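Local coordinates for protein transcriptional regulator, PadR family (Enterococcus faecalis, PDB 3HHH) that probably binds DNA as a dimeric winged-helix transcriptional regulator of the PadR family, at residues L19-I22 and Q23-E26; Y78-S82 and S83-E87. All coordinates share one frame; numbering follows the deposited sequence.

Contact 1: residues L19-I22 and Q23-E26; sequences LAII and QRKE
Gln23 opens the last turn of helix 13-24, which packs against the helix-turn-helix of the winged-helix domain, by giving its backbone N to Leu19 O at 2.9 Å. Its CB rests beside Ala20 O, 3.4 Å away, and an extended side chain with CG anti to the backbone N (chi1 -165°) carries the amide out to Glu85 on helix 82-106. At Arg24 the helical ladder slackens: N has two weak acceptors, Ala20 O at 3.3 Å and Ile21 O at 3.2 Å. The arginine chain bends at chi3, and NH2 comes 4.0 Å from Ile21 CG1, the two side chains crossing at a slant; Met105 of the second subunit packs on both side chains. The isoleucine itself turns into the interior against helix 29-37. Lys25 is the first residue to leave helical angles, yet its N still closes a turn on Ile21 O at 3.3 Å, so that carbonyl takes two N-H groups, the one from Arg24 being weak. Lys25 turns extended, and at Glu26 the chain has left the helix, its CB directed away from the preceding turn, and OE1 forms a salt bridge with Lys67 NZ.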
loop_
_atom_site.group_PDB
_atom_site.type_symbol
_atom_site.label_atom_id
_atom_site.label_comp_id
_atom_site.label_asym_id
_atom_site.label_seq_id
_atom_site.Cartn_x
_atom_site.Cartn_y
_atom_site.Cartn_z
ATOM N N LEU B 19 2.337 -8.366 -11.222
ATOM C CA LEU B 19 2.167 -9.810 -11.358
ATOM C C LEU B 19 0.832 -10.111 -12.043
ATOM O O LEU B 19 0.775 -10.909 -12.984
ATOM C CB LEU B 19 2.235 -10.512 -9.996
ATOM C CG LEU B 19 3.591 -10.566 -9.284
ATOM C CD1 LEU B 19 3.474 -11.395 -8.008
ATOM C CD2 LEU B 19 4.677 -11.132 -10.181
ATOM N N ALA B 20 -0.225 -9.441 -11.579
ATOM C CA ALA B 20 -1.571 -9.594 -12.131
ATOM C C ALA B 20 -1.606 -9.376 -13.638
ATOM O O ALA B 20 -2.151 -10.204 -14.375
ATOM C CB ALA B 20 -2.530 -8.631 -11.446
ATOM N N ILE B 21 -1.023 -8.266 -14.088
ATOM C CA ILE B 21 -0.997 -7.928 -15.514
ATOM C C ILE B 21 -0.260 -8.990 -16.336
ATOM O O ILE B 21 -0.741 -9.406 -17.390
ATOM C CB ILE B 21 -0.358 -6.547 -15.763
ATOM C CG1 ILE B 21 -1.261 -5.438 -15.219
ATOM C CG2 ILE B 21 -0.123 -6.321 -17.248
ATOM C CD1 ILE B 21 -0.554 -4.105 -15.055
ATOM N N ILE B 22 0.890 -9.437 -15.843
ATOM C CA ILE B 22 1.679 -10.466 -16.528
ATOM C C ILE B 22 0.917 -11.804 -16.631
ATOM O O ILE B 22 1.006 -12.498 -17.653
ATOM C CB ILE B 22 3.051 -10.685 -15.834
ATOM C CG1 ILE B 22 3.915 -9.413 -15.912
ATOM C CG2 ILE B 22 3.802 -11.833 -16.473
ATOM C CD1 ILE B 22 5.119 -9.420 -14.973
ATOM N N GLN B 23 0.167 -12.154 -15.584
ATOM C CA GLN B 23 -0.647 -13.381 -15.582
ATOM C C GLN B 23 -1.657 -13.404 -16.726
ATOM O O GLN B 23 -1.889 -14.440 -17.344
ATOM C CB GLN B 23 -1.418 -13.519 -14.266
ATOM C CG GLN B 23 -1.993 -14.919 -14.025
ATOM C CD GLN B 23 -3.135 -14.927 -13.020
ATOM O OE1 GLN B 23 -4.015 -14.065 -13.053
ATOM N NE2 GLN B 23 -3.128 -15.908 -12.125
ATOM N N ARG B 24 -2.255 -12.247 -16.991
ATOM C CA ARG B 24 -3.322 -12.122 -17.975
ATOM C C ARG B 24 -2.777 -12.273 -19.393
ATOM O O ARG B 24 -3.369 -12.971 -20.220
ATOM C CB ARG B 24 -4.005 -10.760 -17.826
ATOM C CG ARG B 24 -5.517 -10.819 -17.691
ATOM C CD ARG B 24 -6.122 -9.427 -17.808
ATOM N NE ARG B 24 -5.490 -8.473 -16.887
ATOM C CZ ARG B 24 -5.693 -7.154 -16.885
ATOM N NH1 ARG B 24 -6.533 -6.584 -17.748
ATOM N NH2 ARG B 24 -5.056 -6.397 -15.997
ATOM N N LYS B 25 -1.649 -11.616 -19.661
ATOM C CA LYS B 25 -1.041 -11.612 -20.990
ATOM C C LYS B 25 0.486 -11.486 -20.903
ATOM O O LYS B 25 1.005 -10.723 -20.083
ATOM C CB LYS B 25 -1.603 -10.444 -21.809
ATOM C CG LYS B 25 -1.337 -10.532 -23.316
ATOM C CD LYS B 25 -1.487 -9.167 -23.986
ATOM C CE LYS B 25 -1.458 -9.277 -25.505
ATOM N NZ LYS B 25 -1.711 -7.959 -26.165
ATOM N N GLU B 26 1.195 -12.231 -21.754
ATOM C CA GLU B 26 2.643 -12.061 -21.903
ATOM C C GLU B 26 2.912 -10.636 -22.380
ATOM O O GLU B 26 2.223 -10.139 -23.277
ATOM C CB GLU B 26 3.222 -13.068 -22.902
ATOM C CG GLU B 26 4.743 -13.204 -22.824
ATOM C CD GLU B 26 5.362 -13.865 -24.046
ATOM O OE1 GLU B 26 6.398 -14.545 -23.882
ATOM O OE2 GLU B 26 4.830 -13.703 -25.165
#

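Contact 2: residues Y78-S82 and S83-E87; sequences YRLTS and SGEAE
The Glu85 carboxylate lies with one face against Leu80, whose CD1 sits almost directly above Glu85 CD at 3.6 Å. Leu80 CB also approaches that face, but obliquely, 3.7 Å from Glu85 OE2, and at the OE1 end of the group the amide of Gln23 supplies what is probably a hydrogen bond, which should help fix its rotation. This contact is the N-terminal cap of helix 82-106, at the junction where the second wing strand, 74-80, runs into the long C-terminal helix. The two side chains cross at about a right angle: a bend at chi2 (-87°) folds the glutamate back over the leucine, and Glu85 CG comes 3.2 Å from Thr81 O. On its other flanks Leu80 packs against Leu19 and Ile22 of helix 13-24, placing the methyl groups between the carboxylate and the hydrophobic interior. Thr81 is the N-cap. Its OG1, held between the backbone N and the carbonyl carbon (chi1 58°), accepts the capping bond from Gly84 N at 2.9 Å, while its main-chain O begins the helical ladder with a nearly straight bond from Glu85 N, 3.0 Å long. Ala86 N continues that ladder on Ser82 O at 3.1 Å. The capping hydroxyl is also bonded to Gln60 O, and Ser83 OG donates to Thr81 OG1 at 2.8 Å.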
loop_
_atom_site.group_PDB
_atom_site.type_symbol
_atom_site.label_atom_id
_atom_site.label_comp_id
_atom_site.label_asym_id
_atom_site.label_seq_id
_atom_site.Cartn_x
_atom_site.Cartn_y
_atom_site.Cartn_z
ATOM N N TYR B 78 7.569 -10.933 -20.581
ATOM C CA TYR B 78 7.481 -11.611 -19.283
ATOM C C TYR B 78 6.312 -12.589 -19.187
ATOM O O TYR B 78 5.300 -12.438 -19.869
ATOM C CB TYR B 78 7.345 -10.581 -18.156
ATOM C CG TYR B 78 8.530 -9.661 -18.006
ATOM C CD1 TYR B 78 9.548 -9.944 -17.097
ATOM C CD2 TYR B 78 8.635 -8.501 -18.768
ATOM C CE1 TYR B 78 10.641 -9.096 -16.955
ATOM C CE2 TYR B 78 9.724 -7.646 -18.635
ATOM C CZ TYR B 78 10.721 -7.947 -17.726
ATOM O OH TYR B 78 11.796 -7.097 -17.596
ATOM N N ARG B 79 6.462 -13.584 -18.317
ATOM C CA ARG B 79 5.381 -14.506 -17.982
ATOM C C ARG B 79 5.597 -15.057 -16.575
ATOM O O ARG B 79 6.732 -15.172 -16.110
ATOM C CB ARG B 79 5.285 -15.647 -19.004
ATOM C CG ARG B 79 6.567 -16.461 -19.184
ATOM C CD ARG B 79 6.470 -17.419 -20.367
ATOM N NE ARG B 79 7.741 -18.108 -20.628
ATOM C CZ ARG B 79 8.692 -17.696 -21.474
ATOM N NH1 ARG B 79 8.553 -16.576 -22.181
ATOM N NH2 ARG B 79 9.802 -18.417 -21.617
ATOM N N LEU B 80 4.502 -15.384 -15.897
ATOM C CA LEU B 80 4.568 -15.874 -14.523
ATOM C C LEU B 80 5.099 -17.299 -14.451
ATOM O O LEU B 80 4.737 -18.150 -15.261
ATOM C CB LEU B 80 3.187 -15.828 -13.867
ATOM C CG LEU B 80 2.559 -14.454 -13.638
ATOM C CD1 LEU B 80 1.306 -14.613 -12.795
ATOM C CD2 LEU B 80 3.540 -13.491 -12.972
ATOM N N THR B 81 5.961 -17.546 -13.472
ATOM C CA THR B 81 6.361 -18.900 -13.120
ATOM C C THR B 81 5.258 -19.496 -12.247
ATOM O O THR B 81 4.281 -18.820 -11.925
ATOM C CB THR B 81 7.687 -18.900 -12.340
ATOM O OG1 THR B 81 7.545 -18.104 -11.153
ATOM C CG2 THR B 81 8.806 -18.328 -13.190
ATOM N N SER B 82 5.412 -20.758 -11.862
ATOM C CA SER B 82 4.480 -21.384 -10.928
ATOM C C SER B 82 4.560 -20.714 -9.554
ATOM O O SER B 82 3.537 -20.503 -8.898
ATOM C CB SER B 82 4.762 -22.882 -10.807
ATOM O OG SER B 82 4.463 -23.545 -12.021
ATOM N N SER B 83 5.780 -20.389 -9.129
ATOM C CA SER B 83 6.004 -19.687 -7.870
ATOM C C SER B 83 5.409 -18.284 -7.930
ATOM O O SER B 83 4.869 -17.793 -6.941
ATOM C CB SER B 83 7.501 -19.605 -7.560
ATOM O OG SER B 83 8.182 -18.810 -8.518
ATOM N N GLY B 84 5.515 -17.644 -9.092
ATOM C CA GLY B 84 4.919 -16.334 -9.306
ATOM C C GLY B 84 3.416 -16.370 -9.150
ATOM O O GLY B 84 2.851 -15.593 -8.383
ATOM N N GLU B 85 2.768 -17.281 -9.876
ATOM C CA GLU B 85 1.322 -17.485 -9.765
ATOM C C GLU B 85 0.943 -17.632 -8.286
ATOM O O GLU B 85 -0.010 -17.007 -7.815
ATOM C CB GLU B 85 0.884 -18.723 -10.563
ATOM C CG GLU B 85 1.091 -18.633 -12.097
ATOM C CD GLU B 85 -0.071 -17.978 -12.867
ATOM O OE1 GLU B 85 -1.117 -17.654 -12.259
ATOM O OE2 GLU B 85 0.066 -17.790 -14.100
ATOM N N ALA B 86 1.719 -18.437 -7.559
ATOM C CA ALA B 86 1.539 -18.627 -6.117
ATOM C C ALA B 86 1.622 -17.308 -5.340
ATOM O O ALA B 86 0.799 -17.052 -4.456
ATOM C CB ALA B 86 2.573 -19.616 -5.582
ATOM N N GLU B 87 2.616 -16.483 -5.672
ATOM C CA GLU B 87 2.794 -15.171 -5.045
ATOM C C GLU B 87 1.594 -14.258 -5.318
ATOM O O GLU B 87 1.145 -13.533 -4.431
ATOM C CB GLU B 87 4.087 -14.507 -5.544
ATOM C CG GLU B 87 4.551 -13.292 -4.722
ATOM C CD GLU B 87 5.393 -13.651 -3.489
ATOM O OE1 GLU B 87 5.530 -14.859 -3.165
ATOM O OE2 GLU B 87 5.923 -12.710 -2.845
#

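Contact 1 lies nearer the chain centre and is partly buried, with its four leading residues in the interior; contact 2 is a surface contact in which Gly84 is the one buried participant. They treat opposite ends of helices: 19-26 follows helix 13-24 as its backbone bonding runs out, whereas 78-87 starts helix 82-106 with a side-chain cap. Bonding within the first is therefore wholly main-chain, while hydroxyls share the work in the second. Their centres are 9 Å apart and they meet directly. The Gln23-Glu85 pairing ties the two together, and Gln23 CB packs on Leu80 CD1, joining helix 13-24 to the wing and the C-terminal helix.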